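Side-chain contacts in NUDIX hydrolase (PDB 2B0V), which probably hydrolyses phosphate bonds in nucleoside di- and triphosphates, and perhaps in thiamine diphosphate, with magnesium as cofactor: residues L35-G40 with Y84-F89; P44-S47 with S53-V56; H74-C77 with T82-L85; A119-H124 with L128-I133. All coordinates share one frame; numbering follows the deposited sequence.

Contact 1 (L35-G40 with Y84-F89); sequences LNQPAG and YLRFTF
Arg86 reaches across from strand 82-96 and meets Asn36 and Gln37 with the edge of its guanidinium group. The two amides are turned very differently against it. That of Asn36 lies almost in the guanidinium plane, 8° off, and the two side chains come from opposite directions. NH2 of Arg86 donates to OD1 of Asn36 over 3.0 Å, in the carbonyl plane and on a lone pair. Gln37 crosses Arg86 at about a right angle, and its amide stands nearly perpendicular to the guanidinium, at 85°. NH1 of Arg86 donates to OE1 of Gln37, also over 3.0 Å. This oxygen sits in the guanidinium plane, but the donor lies above the carbonyl plane and misses the lone pairs. The arginine chain starts with CG anti to the backbone N (chi1 173°) and bends only at chi3, which turns the flat end to both amides. CB of Ala39 packs obliquely against NH2 of Arg86 at 3.7 Å. A water accepts from ND2 of Asn36 and, at 3.2 Å, from NH2 of Arg86, closing a small ring beside the direct bond. The amide nitrogens have further partners: ND2 of Asn36 donates to Glu26, and NE2 of Gln37 to the backbone oxygen of Val129. The contact thus buries a guanidinium in the core of the Nudix fold, where two amide oxygens and a water take up three of its N-H groups. Two bonds at different nitrogens should also fix its rotation.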
loop_
_atom_site.group_PDB
_atom_site.type_symbol
_atom_site.label_atom_id
_atom_site.label_comp_id
_atom_site.label_asym_id
_atom_site.label_seq_id
_atom_site.Cartn_x
_atom_site.Cartn_y
_atom_site.Cartn_z
ATOM N N LEU A 35 8.094 -8.310 -1.829
ATOM C CA LEU A 35 8.090 -6.945 -1.264
ATOM C C LEU A 35 6.903 -6.134 -1.821
ATOM O O LEU A 35 6.593 -6.185 -3.021
ATOM C CB LEU A 35 9.392 -6.260 -1.679
ATOM C CG LEU A 35 9.733 -4.957 -0.977
ATOM C CD1 LEU A 35 10.031 -5.235 0.506
ATOM C CD2 LEU A 35 10.939 -4.294 -1.703
ATOM N N ASN A 36 6.273 -5.340 -0.961
ATOM C CA ASN A 36 5.089 -4.593 -1.392
ATOM C C ASN A 36 4.873 -3.387 -0.480
ATOM O O ASN A 36 5.387 -3.339 0.639
ATOM C CB ASN A 36 3.847 -5.513 -1.335
ATOM C CG ASN A 36 2.646 -5.007 -2.164
ATOM O OD1 ASN A 36 2.722 -4.034 -2.898
ATOM N ND2 ASN A 36 1.534 -5.740 -2.063
ATOM N N GLN A 37 4.129 -2.387 -0.938
ATOM C CA GLN A 37 3.583 -1.407 0.015
ATOM C C GLN A 37 2.596 -2.115 0.963
ATOM O O GLN A 37 2.032 -3.151 0.582
ATOM C CB GLN A 37 2.803 -0.325 -0.737
ATOM C CG GLN A 37 3.636 0.764 -1.364
ATOM C CD GLN A 37 4.244 0.288 -2.702
ATOM O OE1 GLN A 37 3.678 -0.579 -3.404
ATOM N NE2 GLN A 37 5.355 0.903 -3.075
ATOM N N PRO A 38 2.341 -1.535 2.155
ATOM C CA PRO A 38 1.178 -1.940 2.938
ATOM C C PRO A 38 -0.052 -1.736 2.048
ATOM O O PRO A 38 -0.222 -0.654 1.474
ATOM C CB PRO A 38 1.155 -0.895 4.074
ATOM C CG PRO A 38 2.565 -0.558 4.252
ATOM C CD PRO A 38 3.058 -0.420 2.788
ATOM N N ALA A 39 -0.859 -2.773 1.846
ATOM C CA ALA A 39 -1.875 -2.716 0.765
ATOM C C ALA A 39 -2.864 -3.807 1.002
ATOM O O ALA A 39 -2.581 -4.723 1.739
ATOM C CB ALA A 39 -1.238 -2.953 -0.628
ATOM N N GLY A 40 -4.025 -3.706 0.389
ATOM C CA GLY A 40 -5.010 -4.789 0.458
ATOM C C GLY A 40 -6.322 -4.416 -0.186
ATOM O O GLY A 40 -6.466 -3.326 -0.737
ATOM N N TYR A 84 -7.392 -5.118 -11.265
ATOM C CA TYR A 84 -7.353 -4.381 -10.024
ATOM C C TYR A 84 -7.444 -2.895 -10.311
ATOM O O TYR A 84 -7.006 -2.442 -11.372
ATOM C CB TYR A 84 -6.012 -4.618 -9.310
ATOM C CG TYR A 84 -5.807 -6.023 -8.838
ATOM C CD1 TYR A 84 -6.315 -6.444 -7.601
ATOM C CD2 TYR A 84 -5.109 -6.940 -9.624
ATOM C CE1 TYR A 84 -6.123 -7.773 -7.158
ATOM C CE2 TYR A 84 -4.908 -8.268 -9.186
ATOM C CZ TYR A 84 -5.416 -8.662 -7.966
ATOM O OH TYR A 84 -5.218 -9.965 -7.561
ATOM N N LEU A 85 -8.031 -2.182 -9.357
ATOM C CA LEU A 85 -7.998 -0.737 -9.344
ATOM C C LEU A 85 -7.395 -0.326 -7.991
ATOM O O LEU A 85 -8.067 -0.412 -6.946
ATOM C CB LEU A 85 -9.434 -0.199 -9.510
ATOM C CG LEU A 85 -9.561 1.286 -9.755
ATOM C CD1 LEU A 85 -8.874 1.760 -11.054
ATOM C CD2 LEU A 85 -11.069 1.619 -9.796
ATOM N N ARG A 86 -6.124 0.109 -8.026
ATOM C CA ARG A 86 -5.372 0.357 -6.814
ATOM C C ARG A 86 -5.313 1.838 -6.540
ATOM O O ARG A 86 -4.673 2.585 -7.292
ATOM C CB ARG A 86 -3.927 -0.148 -6.946
ATOM C CG ARG A 86 -3.028 0.247 -5.741
ATOM C CD ARG A 86 -1.520 -0.102 -6.033
ATOM N NE ARG A 86 -1.109 -1.288 -5.272
ATOM C CZ ARG A 86 0.080 -1.500 -4.711
ATOM N NH1 ARG A 86 1.063 -0.625 -4.787
ATOM N NH2 ARG A 86 0.264 -2.615 -4.014
ATOM N N PHE A 87 -5.985 2.271 -5.468
ATOM C CA PHE A 87 -5.890 3.685 -5.035
ATOM C C PHE A 87 -4.719 3.809 -4.108
ATOM O O PHE A 87 -4.725 3.159 -3.076
ATOM C CB PHE A 87 -7.128 4.057 -4.244
ATOM C CG PHE A 87 -8.372 4.201 -5.107
ATOM C CD1 PHE A 87 -8.866 5.480 -5.431
ATOM C CD2 PHE A 87 -9.034 3.049 -5.592
ATOM C CE1 PHE A 87 -10.018 5.614 -6.250
ATOM C CE2 PHE A 87 -10.194 3.165 -6.417
ATOM C CZ PHE A 87 -10.680 4.444 -6.745
ATOM N N THR A 88 -3.759 4.684 -4.458
ATOM C CA THR A 88 -2.498 4.757 -3.688
ATOM C C THR A 88 -2.468 6.122 -3.030
ATOM O O THR A 88 -2.742 7.136 -3.678
ATOM C CB THR A 88 -1.309 4.608 -4.637
ATOM O OG1 THR A 88 -1.469 3.390 -5.378
ATOM C CG2 THR A 88 -0.048 4.542 -3.839
ATOM N N PHE A 89 -2.136 6.126 -1.740
ATOM C CA PHE A 89 -2.082 7.370 -0.960
ATOM C C PHE A 89 -0.718 7.542 -0.347
ATOM O O PHE A 89 -0.058 6.538 -0.020
ATOM C CB PHE A 89 -3.107 7.312 0.184
ATOM C CG PHE A 89 -4.500 7.172 -0.316
ATOM C CD1 PHE A 89 -5.265 8.302 -0.556
ATOM C CD2 PHE A 89 -5.046 5.893 -0.540
ATOM C CE1 PHE A 89 -6.576 8.165 -1.037
ATOM C CE2 PHE A 89 -6.324 5.748 -1.001
ATOM C CZ PHE A 89 -7.093 6.877 -1.253
HETATM O O HOH W 1 -1.026 -5.474 -3.523
#

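Contact 2 (P44-S47 with S53-V56); sequences PGES and SREV
Glu46 and Arg54 form a two-pronged salt bridge between the loop before helix 48-60 and the helix itself. Arg54 grips the carboxylate side-on. NE donates to OE1 of Glu46 over 2.8 Å, nearly straight at 172°, and NH2 of Arg54 donates to OE2 of Glu46 over 2.7 Å. Both oxygens use their syn lone pairs. The carboxylate and guanidinium planes are only 12° apart, although the two chains cross at about a right angle. Glu46 reaches out with CG between the backbone N and the carbonyl carbon (chi1 68°) and is extended from there.

Further ionic links use the third nitrogen. NH1 of Arg54 makes a weak hydrogen bond, part of a salt bridge, to OE2 of Glu55 at 2.9 Å, and it also pairs with Glu58. An alanine in place of Arg54 would probably leave the carboxylate of Glu46 without its ionic mate, and Glu55 and Glu58 without the positive charge they share.

Side-chain to backbone bonds add to this: OE2 of Glu46 accepts from N of Glu43, and NH2 of Arg54 donates to the carbonyl of His41. OG of Ser47 caps the helix at N of Gln50.

Residues 40-61 fit the Nudix box, which in this family probably carries metal-binding glutamates. At the surface, the contact joins the loop after strand 39-41 to the helix, while Val56 packs on strand 8-17 and Ser53 on strand 62-77.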
loop_
_atom_site.group_PDB
_atom_site.type_symbol
_atom_site.label_atom_id
_atom_site.label_comp_id
_atom_site.label_asym_id
_atom_site.label_seq_id
_atom_site.Cartn_x
_atom_site.Cartn_y
_atom_site.Cartn_z
ATOM N N PRO A 44 -16.373 -4.263 2.488
ATOM C CA PRO A 44 -17.614 -3.469 2.585
ATOM C C PRO A 44 -17.648 -2.583 3.836
ATOM O O PRO A 44 -16.992 -2.887 4.825
ATOM C CB PRO A 44 -18.718 -4.529 2.686
ATOM C CG PRO A 44 -18.119 -5.790 2.173
ATOM C CD PRO A 44 -16.638 -5.717 2.412
ATOM N N GLY A 45 -18.400 -1.492 3.753
ATOM C CA GLY A 45 -18.665 -0.674 4.934
ATOM C C GLY A 45 -17.567 0.307 5.287
ATOM O O GLY A 45 -17.539 0.818 6.418
ATOM N N GLU A 46 -16.643 0.567 4.355
ATOM C CA GLU A 46 -15.589 1.538 4.660
ATOM C C GLU A 46 -15.258 2.400 3.460
ATOM O O GLU A 46 -15.400 1.991 2.297
ATOM C CB GLU A 46 -14.293 0.832 5.146
ATOM C CG GLU A 46 -13.604 0.006 4.047
ATOM C CD GLU A 46 -12.404 -0.824 4.522
ATOM O OE1 GLU A 46 -11.969 -0.703 5.683
ATOM O OE2 GLU A 46 -11.872 -1.582 3.688
ATOM N N SER A 47 -14.737 3.587 3.740
ATOM C CA SER A 47 -14.296 4.432 2.655
ATOM C C SER A 47 -12.941 3.942 2.159
ATOM O O SER A 47 -12.254 3.159 2.838
ATOM C CB SER A 47 -14.141 5.869 3.112
ATOM O OG SER A 47 -13.106 5.967 4.102
ATOM N N SER A 53 -5.835 3.342 5.637
ATOM C CA SER A 53 -5.305 3.431 6.987
ATOM C C SER A 53 -5.395 2.082 7.686
ATOM O O SER A 53 -4.478 1.728 8.449
ATOM C CB SER A 53 -6.062 4.479 7.780
ATOM O OG SER A 53 -5.859 5.745 7.179
ATOM N N ARG A 54 -6.479 1.355 7.457
ATOM C CA ARG A 54 -6.683 0.037 8.081
ATOM C C ARG A 54 -5.564 -0.894 7.625
ATOM O O ARG A 54 -4.970 -1.591 8.442
ATOM C CB ARG A 54 -8.017 -0.548 7.679
ATOM C CG ARG A 54 -8.193 -1.991 8.153
ATOM C CD ARG A 54 -9.556 -2.572 7.794
ATOM N NE ARG A 54 -9.860 -2.484 6.359
ATOM C CZ ARG A 54 -9.279 -3.230 5.422
ATOM N NH1 ARG A 54 -8.342 -4.121 5.749
ATOM N NH2 ARG A 54 -9.631 -3.085 4.148
ATOM N N GLU A 55 -5.268 -0.898 6.319
ATOM C CA GLU A 55 -4.222 -1.775 5.822
ATOM C C GLU A 55 -2.849 -1.439 6.398
ATOM O O GLU A 55 -2.098 -2.361 6.748
ATOM C CB GLU A 55 -4.210 -1.768 4.304
ATOM C CG GLU A 55 -5.373 -2.589 3.631
ATOM C CD GLU A 55 -5.400 -4.081 3.963
ATOM O OE1 GLU A 55 -4.431 -4.634 4.539
ATOM O OE2 GLU A 55 -6.425 -4.721 3.643
ATOM N N VAL A 56 -2.503 -0.151 6.516
ATOM C CA VAL A 56 -1.246 0.206 7.143
ATOM C C VAL A 56 -1.157 -0.342 8.565
ATOM O O VAL A 56 -0.155 -0.983 8.933
ATOM C CB VAL A 56 -0.990 1.726 7.147
ATOM C CG1 VAL A 56 0.293 2.063 7.906
ATOM C CG2 VAL A 56 -0.949 2.236 5.677
#

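Contact 3 (H74-C77 with T82-L85); sequences HWTC and TTYL
Trp75 and Tyr84 face each other as a hydrogen-bonded pair in an antiparallel beta hairpin, formed by the end of strand 62-77 and the start of strand 82-96. N of Tyr84 donates to O of Trp75 over 2.8 Å, and N of Trp75 returns the bond to O of Tyr84. Trp75 places CG between its backbone N and carbonyl carbon (chi1 88°). This folds the indole across to the partner strand. CB of Tyr84 sits over the face of the six-membered ring, 3.6 Å from its centroid, as a CH-pi contact. The phenol ring is nearly parallel to the indole, with planes 26° apart, but slid aside, with little overlap of the rings. CB of Cys77 touches the tyrosine edge at CE2, 3.9 Å away. Beyond it, OH of Tyr84 is hydrogen-bonded to Asn80 in the hairpin turn. A serine in place of Trp75 would probably uncover CB of Tyr84 and leave its ring freer to shift.

The other side of the hairpin carries His74, Thr76, Thr83 and Leu85. CG2 of Thr83 meets the edge of the His74 ring, 3.6 Å from NE2, and CD1 of Leu85 packs on CB of His74. Both threonines keep OG1 anti to the carbonyl carbon, which turns the hydroxyls to one another. OG1 of Thr76 and OG1 of Thr83 share a hydrogen bond of 2.7 Å, with the direction left open.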
loop_
_atom_site.group_PDB
_atom_site.type_symbol
_atom_site.label_atom_id
_atom_site.label_comp_id
_atom_site.label_asym_id
_atom_site.label_seq_id
_atom_site.Cartn_x
_atom_site.Cartn_y
_atom_site.Cartn_z
ATOM N N HIS A 74 -4.873 0.970 -12.820
ATOM C CA HIS A 74 -5.861 0.027 -13.302
ATOM C C HIS A 74 -5.092 -0.989 -14.131
ATOM O O HIS A 74 -4.587 -0.669 -15.193
ATOM C CB HIS A 74 -6.892 0.828 -14.141
ATOM C CG HIS A 74 -7.949 -0.010 -14.796
ATOM N ND1 HIS A 74 -8.830 0.512 -15.715
ATOM C CD2 HIS A 74 -8.236 -1.328 -14.700
ATOM C CE1 HIS A 74 -9.645 -0.437 -16.133
ATOM N NE2 HIS A 74 -9.285 -1.575 -15.562
ATOM N N TRP A 75 -4.970 -2.207 -13.626
ATOM C CA TRP A 75 -4.226 -3.215 -14.394
ATOM C C TRP A 75 -4.728 -4.616 -14.182
ATOM O O TRP A 75 -5.497 -4.866 -13.264
ATOM C CB TRP A 75 -2.751 -3.105 -14.072
ATOM C CG TRP A 75 -2.350 -3.888 -12.929
ATOM C CD1 TRP A 75 -1.644 -5.073 -12.939
ATOM C CD2 TRP A 75 -2.625 -3.591 -11.579
ATOM N NE1 TRP A 75 -1.472 -5.520 -11.664
ATOM C CE2 TRP A 75 -2.061 -4.637 -10.800
ATOM C CE3 TRP A 75 -3.299 -2.546 -10.940
ATOM C CZ2 TRP A 75 -2.139 -4.663 -9.417
ATOM C CZ3 TRP A 75 -3.373 -2.557 -9.550
ATOM C CH2 TRP A 75 -2.805 -3.614 -8.800
ATOM N N THR A 76 -4.299 -5.531 -15.048
ATOM C CA THR A 76 -4.641 -6.937 -14.906
ATOM C C THR A 76 -3.378 -7.742 -14.660
ATOM O O THR A 76 -2.394 -7.597 -15.372
ATOM C CB THR A 76 -5.365 -7.463 -16.151
ATOM O OG1 THR A 76 -6.521 -6.643 -16.363
ATOM C CG2 THR A 76 -5.791 -8.924 -15.942
ATOM N N CYS A 77 -3.414 -8.531 -13.599
ATOM C CA CYS A 77 -2.334 -9.416 -13.260
ATOM C C CYS A 77 -2.494 -10.644 -14.151
ATOM O O CYS A 77 -3.475 -11.375 -14.016
ATOM C CB CYS A 77 -2.445 -9.782 -11.784
ATOM S SG CYS A 77 -1.295 -11.078 -11.324
ATOM N N THR A 82 -6.724 -11.473 -12.821
ATOM C CA THR A 82 -7.545 -10.556 -12.039
ATOM C C THR A 82 -7.213 -9.083 -12.316
ATOM O O THR A 82 -6.038 -8.701 -12.316
ATOM C CB THR A 82 -7.395 -10.823 -10.534
ATOM O OG1 THR A 82 -7.689 -12.204 -10.259
ATOM C CG2 THR A 82 -8.330 -9.905 -9.731
ATOM N N THR A 83 -8.257 -8.290 -12.555
ATOM C CA THR A 83 -8.107 -6.839 -12.776
ATOM C C THR A 83 -8.269 -6.087 -11.465
ATOM O O THR A 83 -9.161 -6.360 -10.668
ATOM C CB THR A 83 -9.096 -6.297 -13.846
ATOM O OG1 THR A 83 -8.864 -7.008 -15.065
ATOM C CG2 THR A 83 -8.856 -4.818 -14.133
ATOM N N TYR A 84 -7.392 -5.118 -11.265
ATOM C CA TYR A 84 -7.353 -4.381 -10.024
ATOM C C TYR A 84 -7.444 -2.895 -10.311
ATOM O O TYR A 84 -7.006 -2.442 -11.372
ATOM C CB TYR A 84 -6.012 -4.618 -9.310
ATOM C CG TYR A 84 -5.807 -6.023 -8.838
ATOM C CD1 TYR A 84 -6.315 -6.444 -7.601
ATOM C CD2 TYR A 84 -5.109 -6.940 -9.624
ATOM C CE1 TYR A 84 -6.123 -7.773 -7.158
ATOM C CE2 TYR A 84 -4.908 -8.268 -9.186
ATOM C CZ TYR A 84 -5.416 -8.662 -7.966
ATOM O OH TYR A 84 -5.218 -9.965 -7.561
ATOM N N LEU A 85 -8.031 -2.182 -9.357
ATOM C CA LEU A 85 -7.998 -0.737 -9.344
ATOM C C LEU A 85 -7.395 -0.326 -7.991
ATOM O O LEU A 85 -8.067 -0.412 -6.946
ATOM C CB LEU A 85 -9.434 -0.199 -9.510
ATOM C CG LEU A 85 -9.561 1.286 -9.755
ATOM C CD1 LEU A 85 -8.874 1.760 -11.054
ATOM C CD2 LEU A 85 -11.069 1.619 -9.796
#

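Contact 4 (A119-H124 with L128-I133); sequences AKQAMH and LVMQCI
His124 packs its imidazole against Val129 and Met130, the latter a selenomethionine, near the start of helix 128-137. CG1 of Val129 lies over one ring face, 4.1 Å from the centroid, in a CH-pi contact. The opposite face is covered by CA of Gln121, so the ring is sandwiched between its own turn and the helix. SE of Met130 comes in at the ring edge, 3.9 Å from CE1 of His124. Met130 bends at chi2 and chi3 to get there, and its CG also meets OE1 of Gln121 at 3.5 Å.

A water in the ring plane is hydrogen-bonded to ND1 of His124 at 2.7 Å and accepts from N of Met130 at 2.9 Å. It thereby meets a backbone N-H in the first turn of the helix. The other ring nitrogen, NE2, is hydrogen-bonded to the carbonyl of Ile117. Bonds at both nitrogens should hold the ring against turning.

Farther out, NE2 of Gln121 donates to the carbonyl of Arg118, and Met130 also packs on Ile114 and Arg118 of helix 114-119. This is the connection between helices 114-119 and 128-137 of the Nudix domain, in which a 3-10 turn at 121-123 and the histidine after it pack against the start of the second helix.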
loop_
_atom_site.group_PDB
_atom_site.type_symbol
_atom_site.label_atom_id
_atom_site.label_comp_id
_atom_site.label_asym_id
_atom_site.label_seq_id
_atom_site.Cartn_x
_atom_site.Cartn_y
_atom_site.Cartn_z
ATOM N N ALA A 119 17.035 -2.886 -6.041
ATOM C CA ALA A 119 17.832 -4.114 -6.135
ATOM C C ALA A 119 16.975 -5.350 -5.855
ATOM O O ALA A 119 17.373 -6.473 -6.132
ATOM C CB ALA A 119 19.022 -4.037 -5.178
ATOM N N LYS A 120 15.784 -5.119 -5.309
ATOM C CA LYS A 120 14.874 -6.207 -4.965
ATOM C C LYS A 120 13.727 -6.325 -5.972
ATOM O O LYS A 120 12.722 -6.967 -5.689
ATOM C CB LYS A 120 14.357 -6.014 -3.540
ATOM C CG LYS A 120 15.319 -6.596 -2.527
ATOM C CD LYS A 120 14.720 -6.506 -1.139
ATOM C CE LYS A 120 15.399 -7.475 -0.225
ATOM N NZ LYS A 120 16.835 -7.179 -0.120
ATOM N N GLN A 121 13.884 -5.674 -7.131
ATOM C CA GLN A 121 12.842 -5.597 -8.155
ATOM C C GLN A 121 12.267 -6.972 -8.509
ATOM O O GLN A 121 11.037 -7.114 -8.619
ATOM C CB GLN A 121 13.377 -4.886 -9.413
ATOM C CG GLN A 121 12.330 -4.102 -10.187
ATOM C CD GLN A 121 12.761 -2.634 -10.539
ATOM O OE1 GLN A 121 11.998 -1.892 -11.166
ATOM N NE2 GLN A 121 13.967 -2.230 -10.128
ATOM N N ALA A 122 13.130 -7.989 -8.640
ATOM C CA ALA A 122 12.623 -9.315 -9.006
ATOM C C ALA A 122 11.636 -9.928 -7.987
ATOM O O ALA A 122 10.817 -10.774 -8.368
ATOM C CB ALA A 122 13.779 -10.292 -9.338
HETATM N N MSE A 123 11.695 -9.497 -6.722
HETATM C CA MSE A 123 10.782 -10.036 -5.681
HETATM C C MSE A 123 9.664 -9.031 -5.344
HETATM O O MSE A 123 8.898 -9.254 -4.411
HETATM C CB MSE A 123 11.530 -10.499 -4.425
HETATM C CG MSE A 123 12.234 -9.399 -3.683
HETATM SE SE MSE A 123 13.173 -10.075 -2.084
HETATM C CE MSE A 123 11.659 -10.019 -0.905
ATOM N N HIS A 124 9.530 -7.951 -6.121
ATOM C CA HIS A 124 8.368 -7.072 -5.906
ATOM C C HIS A 124 7.094 -7.860 -6.208
ATOM O O HIS A 124 7.031 -8.639 -7.185
ATOM C CB HIS A 124 8.407 -5.863 -6.808
ATOM C CG HIS A 124 9.460 -4.876 -6.454
ATOM N ND1 HIS A 124 9.546 -3.652 -7.073
ATOM C CD2 HIS A 124 10.463 -4.917 -5.546
ATOM C CE1 HIS A 124 10.585 -2.992 -6.596
ATOM N NE2 HIS A 124 11.154 -3.731 -5.664
ATOM N N LEU A 128 3.608 -2.456 -9.789
ATOM C CA LEU A 128 3.120 -1.239 -9.141
ATOM C C LEU A 128 3.919 -0.814 -7.924
ATOM O O LEU A 128 3.862 0.364 -7.504
ATOM C CB LEU A 128 1.641 -1.371 -8.768
ATOM C CG LEU A 128 0.639 -1.745 -9.858
ATOM C CD1 LEU A 128 -0.716 -1.441 -9.262
ATOM C CD2 LEU A 128 0.880 -0.994 -11.190
ATOM N N VAL A 129 4.662 -1.769 -7.355
ATOM C CA VAL A 129 5.463 -1.454 -6.168
ATOM C C VAL A 129 6.434 -0.363 -6.551
ATOM O O VAL A 129 6.564 0.667 -5.851
ATOM C CB VAL A 129 6.212 -2.689 -5.635
ATOM C CG1 VAL A 129 7.041 -2.306 -4.443
ATOM C CG2 VAL A 129 5.194 -3.740 -5.209
HETATM N N MSE A 130 7.130 -0.566 -7.673
HETATM C CA MSE A 130 8.071 0.439 -8.115
HETATM C C MSE A 130 7.356 1.661 -8.697
HETATM O O MSE A 130 7.736 2.814 -8.424
HETATM C CB MSE A 130 9.041 -0.186 -9.150
HETATM C CG MSE A 130 10.227 0.661 -9.496
HETATM SE SE MSE A 130 11.523 0.571 -8.009
HETATM C CE MSE A 130 11.143 2.344 -7.423
ATOM N N GLN A 131 6.310 1.426 -9.486
ATOM C CA GLN A 131 5.653 2.553 -10.182
ATOM C C GLN A 131 5.074 3.555 -9.185
ATOM O O GLN A 131 5.193 4.788 -9.376
ATOM C CB GLN A 131 4.550 2.077 -11.136
ATOM C CG GLN A 131 4.027 3.211 -12.056
ATOM C CD GLN A 131 5.150 3.809 -12.899
ATOM O OE1 GLN A 131 5.417 5.012 -12.867
ATOM N NE2 GLN A 131 5.859 2.958 -13.577
ATOM N N CYS A 132 4.428 3.051 -8.127
ATOM C CA CYS A 132 3.792 3.918 -7.101
ATOM C C CYS A 132 4.842 4.836 -6.450
ATOM O O CYS A 132 4.620 6.011 -6.179
ATOM C CB CYS A 132 3.028 3.050 -6.074
ATOM S SG CYS A 132 1.551 2.186 -6.767
ATOM N N ILE A 133 6.022 4.270 -6.208
ATOM C CA ILE A 133 7.126 5.072 -5.630
ATOM C C ILE A 133 7.650 6.114 -6.613
ATOM O O ILE A 133 7.890 7.256 -6.234
ATOM C CB ILE A 133 8.288 4.144 -5.155
ATOM C CG1 ILE A 133 7.822 3.376 -3.925
ATOM C CG2 ILE A 133 9.554 4.958 -4.834
ATOM C CD1 ILE A 133 8.713 2.164 -3.545
HETATM O O HOH W 2 7.645 -3.117 -8.957
#

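In the fold
From the N terminus, contact 1 opens first, on strands 34-36 and 39-41, and closes on strand 82-96. Contact 2 is nested inside that long loop; it closes the short turn into helix 48-60. Contact 3 closes the hairpin between strands 62-77 and 82-96 and ends on the same strand as contact 1, sharing Tyr84 and Leu85 with it. Contact 4 follows in series and closes the loop between helices 114-119 and 128-137. Its helix is tied to contact 1 by the bond from Gln37 to Val129, and its loop by the backbone bond between Met123 and Leu35. Contacts 2 and 4 lie on opposite sides of the chain's centre, with contact 1 close to it.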